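PDB 3V0G: voltage-sensor containing phosphatase from Ciona intestinalis, which probably dephosphorylates phosphoinositides in response to membrane voltage, using a PTEN-like tyrosine-phosphatase domain coupled to a C2 domain. Local coordinates for residues D109-M114 and S138-E143; A211-G216 and T252-T257; P198-K203 and F333-D338; K15-K20 and F48-G53. The protein carries 1 engineered substitution. All coordinates share one frame; numbering follows the deposited sequence.

Contact 1 (D109-M114 and S138-E143); sequences DAKVWM and SSWLLE
Trp140 spans the gap between two helices and sets its six-membered ring against Ala110, Lys111 and Met114. Its CG stands anti to the backbone N (chi1 170°), which carries the indole outward until CZ3 lies 3.6 Å from Lys111 N. Ala110, small enough to let the ring come close to the opposing backbone, makes an off-centre CH-pi contact, with CB 4.3 Å from the centroid of that ring. Lys111 crosses the indole at about a right angle, its CB in the ring plane at the edge, while Met114 passes on a slant and brings CG to 3.7 Å from Trp140 CZ2. These helices, 100-115 and 131-143, belong to the PTEN-type phosphatase fold, in which the second follows the phosphate-binding signature loop after strand 121-125. Their segment axes cross at -54°, approaching to 11.1 Å at their closest, a spacing that suits a side chain as bulky as tryptophan. Ile122 of the strand also touches both Trp140 and Met114. Farther toward solvent, the chain of Lys111 bends at its last torsion, and NZ forms a salt bridge of 2.7 Å with Glu143 OE1 on the anti lone pair. Glu143 OE2 is left to Lys189, so a lysine pairs with each carboxylate oxygen.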
# COMPACT_ATOMS: atom_id res chain seq x y z
N ASP A 109 -4.29 -5.86 17.73
CA ASP A 109 -4.02 -4.79 18.70
C ASP A 109 -5.19 -3.81 18.77
O ASP A 109 -5.64 -3.46 19.86
CB ASP A 109 -2.71 -4.07 18.36
CG ASP A 109 -2.36 -2.99 19.36
OD1 ASP A 109 -2.91 -1.87 19.25
OD2 ASP A 109 -1.52 -3.24 20.25
N ALA A 110 -5.67 -3.38 17.60
CA ALA A 110 -6.84 -2.52 17.52
C ALA A 110 -8.10 -3.18 18.12
O ALA A 110 -8.83 -2.55 18.88
CB ALA A 110 -7.09 -2.09 16.08
N LYS A 111 -8.33 -4.46 17.79
CA LYS A 111 -9.55 -5.13 18.24
C LYS A 111 -9.64 -5.30 19.76
O LYS A 111 -10.69 -5.06 20.35
CB LYS A 111 -9.78 -6.47 17.52
CG LYS A 111 -11.25 -6.77 17.30
CD LYS A 111 -11.51 -8.22 16.95
CE LYS A 111 -13.00 -8.55 16.94
NZ LYS A 111 -13.73 -7.93 15.80
N VAL A 112 -8.53 -5.72 20.38
CA VAL A 112 -8.44 -5.84 21.84
C VAL A 112 -8.71 -4.49 22.52
O VAL A 112 -9.54 -4.39 23.42
CB VAL A 112 -7.07 -6.42 22.28
CG1 VAL A 112 -6.88 -6.31 23.80
CG2 VAL A 112 -6.94 -7.87 21.83
N TRP A 113 -8.01 -3.45 22.06
CA TRP A 113 -8.18 -2.10 22.59
C TRP A 113 -9.62 -1.59 22.47
O TRP A 113 -10.16 -1.01 23.41
CB TRP A 113 -7.19 -1.13 21.93
CG TRP A 113 -7.46 0.33 22.21
CD1 TRP A 113 -8.01 1.24 21.36
CD2 TRP A 113 -7.20 1.03 23.44
NE1 TRP A 113 -8.11 2.46 21.97
CE2 TRP A 113 -7.62 2.36 23.24
CE3 TRP A 113 -6.66 0.66 24.67
CZ2 TRP A 113 -7.51 3.34 24.24
CZ3 TRP A 113 -6.55 1.64 25.67
CH2 TRP A 113 -6.97 2.95 25.44
N MET A 114 -10.23 -1.81 21.30
CA MET A 114 -11.58 -1.31 21.03
C MET A 114 -12.70 -2.09 21.72
O MET A 114 -13.78 -1.55 21.96
CB MET A 114 -11.83 -1.21 19.52
CG MET A 114 -10.98 -0.17 18.81
SD MET A 114 -11.42 1.54 19.18
CE MET A 114 -12.63 1.84 17.90
N SER A 138 -9.34 1.18 6.37
CA SER A 138 -10.27 0.36 5.60
C SER A 138 -10.27 -1.08 6.09
O SER A 138 -11.34 -1.69 6.26
CB SER A 138 -9.99 0.44 4.10
OG SER A 138 -10.00 1.79 3.67
N SER A 139 -9.08 -1.61 6.36
CA SER A 139 -8.96 -2.95 6.93
C SER A 139 -9.71 -3.06 8.26
O SER A 139 -10.49 -3.99 8.46
CB SER A 139 -7.49 -3.37 7.07
OG SER A 139 -6.88 -3.49 5.79
N TRP A 140 -9.50 -2.08 9.15
CA TRP A 140 -10.21 -2.06 10.44
C TRP A 140 -11.73 -2.00 10.29
O TRP A 140 -12.46 -2.66 11.04
CB TRP A 140 -9.72 -0.93 11.35
CG TRP A 140 -10.61 -0.75 12.55
CD1 TRP A 140 -11.46 0.29 12.81
CD2 TRP A 140 -10.78 -1.68 13.64
NE1 TRP A 140 -12.13 0.08 13.99
CE2 TRP A 140 -11.73 -1.12 14.52
CE3 TRP A 140 -10.22 -2.92 13.95
CZ2 TRP A 140 -12.13 -1.76 15.70
CZ3 TRP A 140 -10.61 -3.56 15.13
CH2 TRP A 140 -11.56 -2.98 15.98
N LEU A 141 -12.21 -1.19 9.35
CA LEU A 141 -13.64 -1.05 9.13
C LEU A 141 -14.28 -2.36 8.66
O LEU A 141 -15.44 -2.63 8.96
CB LEU A 141 -13.95 0.08 8.13
CG LEU A 141 -13.57 1.52 8.52
CD1 LEU A 141 -13.83 2.46 7.35
CD2 LEU A 141 -14.29 2.00 9.78
N LEU A 142 -13.50 -3.17 7.94
CA LEU A 142 -13.93 -4.51 7.56
C LEU A 142 -13.98 -5.42 8.78
O LEU A 142 -14.94 -6.17 8.97
CB LEU A 142 -13.00 -5.11 6.50
CG LEU A 142 -13.00 -4.47 5.11
CD1 LEU A 142 -11.79 -4.93 4.32
CD2 LEU A 142 -14.28 -4.79 4.36
N GLU A 143 -12.94 -5.34 9.61
CA GLU A 143 -12.84 -6.13 10.84
C GLU A 143 -14.00 -5.85 11.80
O GLU A 143 -14.57 -6.77 12.39
CB GLU A 143 -11.49 -5.89 11.55
CG GLU A 143 -11.33 -6.58 12.90
CD GLU A 143 -11.52 -8.09 12.83
OE1 GLU A 143 -12.22 -8.63 13.71
OE2 GLU A 143 -10.97 -8.73 11.91

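Contact 2 (A211-G216 and T252-T257); sequences AIQGVG and TDDCVT
Ala211 and Asp254 stand opposite each other with CA atoms 5.4 Å apart, both in the left-handed backbone region, and the chain of 211-216 goes straight on into a type II beta turn from Ile212 to Val215. Gly214 occupies the third position of that turn, where its positive phi of 84° suits glycine. The carboxylate of Asp254 reaches over to the start of the turn, its CG anti to the backbone N (chi1 -175°). OD2 accepts from Gln213 N at 2.8 Å through the syn lone pair, the N-H pointing at it with an angle of 151°. A short carboxylate suits this place, since it spans the small gap between the two chains and accepts from the N-H of the turn with its backbone close by. Asp254 O takes a further, weak bond of 3.4 Å from Ile212 N. OD1 faces a different way: it is paired with Arg324, which also binds Gln213 O, and a water donates weakly to it while also donating to Gln213 OE1 at 3.1 Å. Ile212 CG2 lies against the carboxylate, 3.5 Å from Asp254 OD2. The apolar part of the contact is Ile212 CG1 with Val256 CG1, 4.1 Å apart, the two branched side chains crossing at about a right angle next to Tyr249. Asp254 and Cys255 together face Asp250, forming a G1 beta bulge that closes the hairpin of strands 245-250 and 255-260, so the contact ties this hairpin end to the loop leaving strand 202-210 in the PTEN-type C2 beta sandwich.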
# COMPACT_ATOMS: atom_id res chain seq x y z
N ALA A 211 1.45 -4.53 -24.28
CA ALA A 211 1.44 -3.12 -24.69
C ALA A 211 2.77 -2.44 -24.34
O ALA A 211 2.80 -1.40 -23.68
CB ALA A 211 0.25 -2.37 -24.07
N ILE A 212 3.86 -3.05 -24.80
CA ILE A 212 5.21 -2.57 -24.51
C ILE A 212 5.59 -1.36 -25.37
O ILE A 212 6.40 -0.53 -24.95
CB ILE A 212 6.28 -3.72 -24.60
CG1 ILE A 212 7.61 -3.31 -23.96
CG2 ILE A 212 6.46 -4.21 -26.05
CD1 ILE A 212 7.54 -3.04 -22.46
N GLN A 213 4.99 -1.27 -26.56
CA GLN A 213 5.19 -0.14 -27.46
C GLN A 213 4.93 1.18 -26.74
O GLN A 213 3.89 1.35 -26.10
CB GLN A 213 4.28 -0.28 -28.69
CG GLN A 213 4.37 0.85 -29.71
CD GLN A 213 3.41 1.99 -29.42
OE1 GLN A 213 2.21 1.77 -29.22
NE2 GLN A 213 3.93 3.21 -29.40
N GLY A 214 5.88 2.11 -26.84
CA GLY A 214 5.77 3.41 -26.19
C GLY A 214 6.21 3.43 -24.73
O GLY A 214 6.23 4.49 -24.10
N VAL A 215 6.55 2.26 -24.20
CA VAL A 215 7.06 2.14 -22.83
C VAL A 215 8.58 2.04 -22.90
O VAL A 215 9.13 1.00 -23.25
CB VAL A 215 6.47 0.91 -22.08
CG1 VAL A 215 6.99 0.83 -20.65
CG2 VAL A 215 4.94 0.94 -22.10
N GLY A 216 9.25 3.15 -22.57
CA GLY A 216 10.71 3.24 -22.70
C GLY A 216 11.13 3.11 -24.15
O GLY A 216 10.63 3.83 -25.01
N THR A 252 5.01 -8.47 -33.30
CA THR A 252 3.68 -8.74 -33.85
C THR A 252 2.57 -8.74 -32.80
O THR A 252 1.41 -8.44 -33.11
CB THR A 252 3.64 -10.08 -34.62
OG1 THR A 252 4.22 -11.12 -33.82
CG2 THR A 252 4.41 -9.97 -35.94
N ASP A 253 2.92 -9.07 -31.56
CA ASP A 253 1.95 -9.12 -30.47
C ASP A 253 2.06 -7.91 -29.54
O ASP A 253 1.23 -7.72 -28.64
CB ASP A 253 2.10 -10.42 -29.67
CG ASP A 253 1.82 -11.66 -30.52
OD1 ASP A 253 1.55 -11.53 -31.73
OD2 ASP A 253 1.87 -12.78 -29.96
N ASP A 254 3.09 -7.08 -29.77
CA ASP A 254 3.38 -5.91 -28.94
C ASP A 254 3.59 -6.33 -27.48
O ASP A 254 2.93 -5.82 -26.57
CB ASP A 254 2.29 -4.84 -29.10
CG ASP A 254 2.61 -3.55 -28.36
OD1 ASP A 254 1.66 -2.80 -28.04
OD2 ASP A 254 3.81 -3.28 -28.11
N CYS A 255 4.50 -7.27 -27.27
CA CYS A 255 4.75 -7.82 -25.95
C CYS A 255 6.19 -8.30 -25.78
O CYS A 255 6.85 -8.67 -26.76
CB CYS A 255 3.77 -8.96 -25.63
SG CYS A 255 4.10 -10.52 -26.49
N VAL A 256 6.68 -8.27 -24.55
CA VAL A 256 7.95 -8.88 -24.20
C VAL A 256 7.74 -10.02 -23.23
O VAL A 256 6.90 -9.93 -22.32
CB VAL A 256 8.99 -7.86 -23.64
CG1 VAL A 256 9.41 -6.86 -24.71
CG2 VAL A 256 8.45 -7.13 -22.41
N THR A 257 8.48 -11.11 -23.43
CA THR A 257 8.44 -12.26 -22.54
C THR A 257 9.87 -12.58 -22.14
O THR A 257 10.75 -12.72 -22.99
CB THR A 257 7.78 -13.48 -23.22
OG1 THR A 257 6.71 -13.04 -24.07
CG2 THR A 257 7.22 -14.44 -22.18
O HOH W 1 1.36 -1.01 -30.43

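Contact 3 (P198-K203 and F333-D338); sequences PMKKLK and FSDAED
Lys203 and Ser334 form an antiparallel hydrogen-bonded pair where strand 202-210, the first of the PTEN-type C2 domain, runs beside its last strand, 329-335. Lys203 N gives to Ser334 O at 3.0 Å and Ser334 N to Lys203 O at 2.8 Å, each donor in the plane of the carbonyl it meets. The tight part lies on the Leu202 side of these strands. There Leu202, its CG anti to the carbonyl carbon (chi1 -60°), holds CD1 over one face of the Phe333 ring, 4.2 Å from the centroid, in a CH-pi contact offset toward the rim. Phe294 meets the same ring at a slant, and both Leu202 and Phe333 are buried, which suits their apolar side chains. Ser334 and Lys203 point to the opposite face, where the extended lysine chain leads its amino group away from the partner strand.

Toward the chain end the pairing gives way to a more open, polar end, where Glu337 and Asp338 are exposed. Ala336 N still bonds to Lys201 O at 3.0 Å, but from above the carbonyl plane, and the small alanine lets the chain pass close to Lys201. A water links Met199 O with Glu337 OE2. Asp335 OD1 is gripped from opposite faces of its carboxylate: Glu337 N donates to it, closing an Asx turn, and Lys200 NZ makes a salt bridge of 2.7 Å, arriving 64° out of the plane.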
# COMPACT_ATOMS: atom_id res chain seq x y z
N PRO A 198 -1.72 -20.23 5.00
CA PRO A 198 -0.53 -21.08 5.06
C PRO A 198 0.59 -20.60 4.15
O PRO A 198 0.32 -20.03 3.08
CB PRO A 198 -1.05 -22.44 4.59
CG PRO A 198 -2.50 -22.42 4.93
CD PRO A 198 -2.92 -21.00 4.65
N MET A 199 1.83 -20.80 4.58
CA MET A 199 3.01 -20.38 3.82
C MET A 199 3.09 -21.07 2.47
O MET A 199 2.95 -22.30 2.38
CB MET A 199 4.29 -20.64 4.63
CG MET A 199 5.57 -20.11 4.00
SD MET A 199 7.03 -20.43 5.01
CE MET A 199 6.87 -19.20 6.30
N LYS A 200 3.29 -20.28 1.42
CA LYS A 200 3.48 -20.81 0.07
C LYS A 200 4.82 -20.33 -0.49
O LYS A 200 5.07 -19.13 -0.62
CB LYS A 200 2.33 -20.38 -0.84
CG LYS A 200 2.36 -20.98 -2.24
CD LYS A 200 2.07 -22.48 -2.23
CE LYS A 200 2.42 -23.12 -3.57
NZ LYS A 200 3.88 -23.05 -3.86
N LYS A 201 5.69 -21.29 -0.82
CA LYS A 201 7.01 -21.00 -1.38
C LYS A 201 6.98 -21.06 -2.91
O LYS A 201 6.56 -22.06 -3.49
CB LYS A 201 8.06 -21.96 -0.83
CG LYS A 201 8.28 -21.89 0.68
CD LYS A 201 9.16 -23.03 1.16
CE LYS A 201 9.23 -23.10 2.68
NZ LYS A 201 10.09 -22.03 3.26
N LEU A 202 7.45 -19.98 -3.55
CA LEU A 202 7.44 -19.87 -5.01
C LEU A 202 8.76 -19.34 -5.56
O LEU A 202 9.54 -18.71 -4.84
CB LEU A 202 6.30 -18.94 -5.46
CG LEU A 202 4.83 -19.24 -5.15
CD1 LEU A 202 4.01 -17.97 -5.32
CD2 LEU A 202 4.27 -20.37 -6.02
N LYS A 203 9.00 -19.59 -6.84
CA LYS A 203 10.10 -18.97 -7.57
C LYS A 203 9.55 -18.30 -8.82
O LYS A 203 8.74 -18.90 -9.53
CB LYS A 203 11.15 -20.00 -7.98
CG LYS A 203 11.95 -20.60 -6.83
CD LYS A 203 13.09 -21.46 -7.38
CE LYS A 203 13.93 -22.05 -6.26
NZ LYS A 203 15.18 -22.67 -6.77
N PHE A 333 5.29 -18.49 -12.12
CA PHE A 333 5.94 -19.09 -10.96
C PHE A 333 6.23 -20.58 -11.13
O PHE A 333 5.63 -21.25 -11.98
CB PHE A 333 5.07 -18.90 -9.70
CG PHE A 333 4.76 -17.46 -9.38
CD1 PHE A 333 3.56 -16.90 -9.76
CD2 PHE A 333 5.67 -16.68 -8.66
CE1 PHE A 333 3.26 -15.57 -9.46
CE2 PHE A 333 5.39 -15.36 -8.35
CZ PHE A 333 4.18 -14.80 -8.75
N SER A 334 7.15 -21.07 -10.31
CA SER A 334 7.34 -22.51 -10.10
C SER A 334 7.16 -22.82 -8.61
O SER A 334 7.46 -21.98 -7.75
CB SER A 334 8.71 -22.98 -10.60
OG SER A 334 9.77 -22.32 -9.93
N ASP A 335 6.69 -24.03 -8.32
CA ASP A 335 6.42 -24.46 -6.95
C ASP A 335 7.72 -24.79 -6.22
O ASP A 335 8.42 -25.74 -6.57
CB ASP A 335 5.47 -25.67 -6.94
CG ASP A 335 4.67 -25.79 -5.65
OD1 ASP A 335 5.16 -25.36 -4.58
OD2 ASP A 335 3.54 -26.32 -5.71
N ALA A 336 8.04 -23.98 -5.21
CA ALA A 336 9.30 -24.11 -4.46
C ALA A 336 9.16 -24.95 -3.19
O ALA A 336 10.11 -25.05 -2.40
CB ALA A 336 9.88 -22.73 -4.15
N GLU A 337 7.99 -25.56 -3.00
CA GLU A 337 7.73 -26.43 -1.85
C GLU A 337 8.54 -27.72 -1.96
O GLU A 337 8.90 -28.16 -3.06
CB GLU A 337 6.23 -26.74 -1.74
CG GLU A 337 5.78 -27.27 -0.38
CD GLU A 337 4.29 -27.11 -0.13
OE1 GLU A 337 3.49 -27.32 -1.07
OE2 GLU A 337 3.92 -26.76 1.01
N ASP A 338 8.83 -28.33 -0.81
CA ASP A 338 9.65 -29.54 -0.73
C ASP A 338 8.89 -30.76 -1.23
O ASP A 338 8.63 -30.90 -2.43
CB ASP A 338 10.12 -29.77 0.71
CG ASP A 338 10.87 -28.57 1.29
OD1 ASP A 338 11.23 -28.63 2.49
OD2 ASP A 338 11.10 -27.58 0.57
O HOH W 2 2.27 -24.89 2.57

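Contact 4 (K15-K20 and F48-G53); sequences KRRYRK and FRNPIG
Arg16 and Phe48 meet at the edge of the phosphatase domain's mixed sheet, where strand 17-18 pairs with 25-29 and strand 50-51 with 34-41. The basic run 15-20 probably corresponds to the phospholipid-binding linker that joins voltage sensor and phosphatase in this family. Its arginines would suit anionic lipid head groups.

Van der Waals contact comes first. The extended Arg16 chain brings NH2 within 4.1 Å of Phe48 CD1, at the ring's edge and not over its face, with the guanidinium and ring planes 79° apart. Arg17 NH1 comes as near as 4.0 Å to Phe48 CA.

The acidic partners lie outside the two segments: Arg17 pairs through NE with Asp24, and Arg16 has a long, weak ion pair with Asp26. The two guanidinium groups lie side by side, Arg16 NH2 only 3.2 Å from Arg17 NH1 and in the plane of the Arg17 group, so these acids probably ease the local positive charge.

Polar contact across the gap is indirect. Arg17 NH2 stops 3.8 Å from Asn50 OD1, which accepts from Asp26 N, and Arg49 O is buried with no partner. A water fills the bridging role, accepting from Arg17 NH1 at 3.1 Å and donating to Asn50 OD1 at 2.8 Å.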
# COMPACT_ATOMS: atom_id res chain seq x y z
N LYS A 15 -13.62 19.02 4.66
CA LYS A 15 -13.56 17.71 5.31
C LYS A 15 -12.17 17.44 5.89
O LYS A 15 -12.03 16.70 6.86
CB LYS A 15 -13.93 16.61 4.30
CG LYS A 15 -15.36 16.67 3.78
CD LYS A 15 -15.57 15.71 2.62
CE LYS A 15 -16.99 15.79 2.08
NZ LYS A 15 -17.19 14.91 0.89
N ARG A 16 -11.16 18.07 5.28
CA ARG A 16 -9.76 17.86 5.64
C ARG A 16 -9.42 18.33 7.05
O ARG A 16 -8.99 17.53 7.89
CB ARG A 16 -8.85 18.55 4.61
CG ARG A 16 -7.35 18.37 4.85
CD ARG A 16 -6.54 19.32 3.97
NE ARG A 16 -5.10 19.08 4.04
CZ ARG A 16 -4.24 19.82 4.75
NH1 ARG A 16 -2.95 19.51 4.74
NH2 ARG A 16 -4.67 20.86 5.46
N ARG A 17 -9.61 19.62 7.31
CA ARG A 17 -9.14 20.22 8.56
C ARG A 17 -10.20 20.34 9.65
O ARG A 17 -11.30 20.87 9.43
CB ARG A 17 -8.48 21.58 8.31
CG ARG A 17 -7.12 21.49 7.64
CD ARG A 17 -6.26 22.72 7.91
NE ARG A 17 -5.57 22.65 9.19
CZ ARG A 17 -4.35 22.15 9.37
NH1 ARG A 17 -3.66 21.66 8.35
NH2 ARG A 17 -3.80 22.14 10.58
N TYR A 18 -9.85 19.82 10.83
CA TYR A 18 -10.65 19.97 12.04
C TYR A 18 -10.42 21.38 12.58
O TYR A 18 -9.28 21.80 12.78
CB TYR A 18 -10.21 18.93 13.07
CG TYR A 18 -11.09 18.83 14.29
CD1 TYR A 18 -12.17 17.94 14.32
CD2 TYR A 18 -10.84 19.61 15.42
CE1 TYR A 18 -12.98 17.84 15.45
CE2 TYR A 18 -11.65 19.51 16.55
CZ TYR A 18 -12.72 18.63 16.55
OH TYR A 18 -13.52 18.53 17.66
N ARG A 19 -11.51 22.12 12.80
CA ARG A 19 -11.42 23.52 13.22
C ARG A 19 -12.27 23.85 14.45
O ARG A 19 -12.50 25.02 14.77
CB ARG A 19 -11.77 24.44 12.04
CG ARG A 19 -11.03 25.77 12.05
CD ARG A 19 -11.15 26.49 10.71
NE ARG A 19 -10.59 25.71 9.61
CZ ARG A 19 -9.32 25.75 9.22
NH1 ARG A 19 -8.92 25.00 8.20
NH2 ARG A 19 -8.44 26.54 9.83
N LYS A 20 -12.73 22.81 15.14
CA LYS A 20 -13.63 22.97 16.28
C LYS A 20 -12.89 23.12 17.61
O LYS A 20 -11.75 22.68 17.76
CB LYS A 20 -14.61 21.79 16.35
CG LYS A 20 -15.64 21.76 15.23
CD LYS A 20 -15.92 20.34 14.75
CE LYS A 20 -16.75 19.54 15.74
NZ LYS A 20 -17.03 18.17 15.22
N PHE A 48 -0.31 23.52 6.86
CA PHE A 48 -0.29 22.20 6.22
C PHE A 48 0.46 21.12 7.01
O PHE A 48 0.97 20.15 6.44
CB PHE A 48 0.22 22.27 4.76
CG PHE A 48 -0.47 23.31 3.92
CD1 PHE A 48 -1.86 23.43 3.93
CD2 PHE A 48 0.26 24.17 3.11
CE1 PHE A 48 -2.50 24.39 3.15
CE2 PHE A 48 -0.37 25.13 2.33
CZ PHE A 48 -1.75 25.24 2.35
N ARG A 49 0.50 21.30 8.33
CA ARG A 49 1.05 20.29 9.25
C ARG A 49 0.46 20.37 10.65
O ARG A 49 0.05 21.44 11.10
CB ARG A 49 2.59 20.31 9.28
CG ARG A 49 3.23 21.69 9.38
CD ARG A 49 4.71 21.61 9.05
NE ARG A 49 5.51 21.19 10.20
CZ ARG A 49 6.67 20.53 10.11
NH1 ARG A 49 7.16 20.19 8.92
NH2 ARG A 49 7.32 20.20 11.21
N ASN A 50 0.40 19.23 11.33
CA ASN A 50 -0.15 19.14 12.67
C ASN A 50 0.95 19.21 13.73
O ASN A 50 1.72 18.25 13.88
CB ASN A 50 -0.95 17.84 12.86
CG ASN A 50 -2.18 17.76 11.96
OD1 ASN A 50 -2.47 18.67 11.18
ND2 ASN A 50 -2.90 16.65 12.07
N PRO A 51 1.02 20.33 14.48
CA PRO A 51 2.04 20.43 15.53
C PRO A 51 1.79 19.38 16.61
O PRO A 51 0.66 19.24 17.09
CB PRO A 51 1.83 21.84 16.11
CG PRO A 51 0.92 22.54 15.16
CD PRO A 51 0.11 21.49 14.48
N ILE A 52 2.85 18.66 16.98
CA ILE A 52 2.74 17.54 17.93
C ILE A 52 2.18 17.94 19.30
O ILE A 52 1.45 17.17 19.92
CB ILE A 52 4.09 16.77 18.07
CG1 ILE A 52 3.89 15.45 18.82
CG2 ILE A 52 5.17 17.65 18.72
CD1 ILE A 52 5.07 14.51 18.78
N GLY A 53 2.52 19.14 19.76
CA GLY A 53 2.01 19.65 21.03
C GLY A 53 0.50 19.83 21.00
O GLY A 53 -0.18 19.56 21.99
O HOH W 3 -1.73 19.20 8.52

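In the fold
The four contacts divide between two domains. Contacts 1 and 4 belong to the phosphatase, their centres about 24 Å apart. Contact 1 joins the helix that follows the signature loop to its neighbour, whereas contact 4 places the basic N-terminal run at an edge of the sheet, by strand 25-29. Contacts 2 and 3 belong to the C2 domain and share one sheet: strand 202-210 pairs with 329-335 in contact 3 and lies beside 255-260, which starts in contact 2. Their nearest atoms are still about 11 Å apart. Between domains, contacts 1 and 3 come closest, about 16 Å between nearest atoms, while contact 4 is about 47 Å, centre to centre, from contact 3.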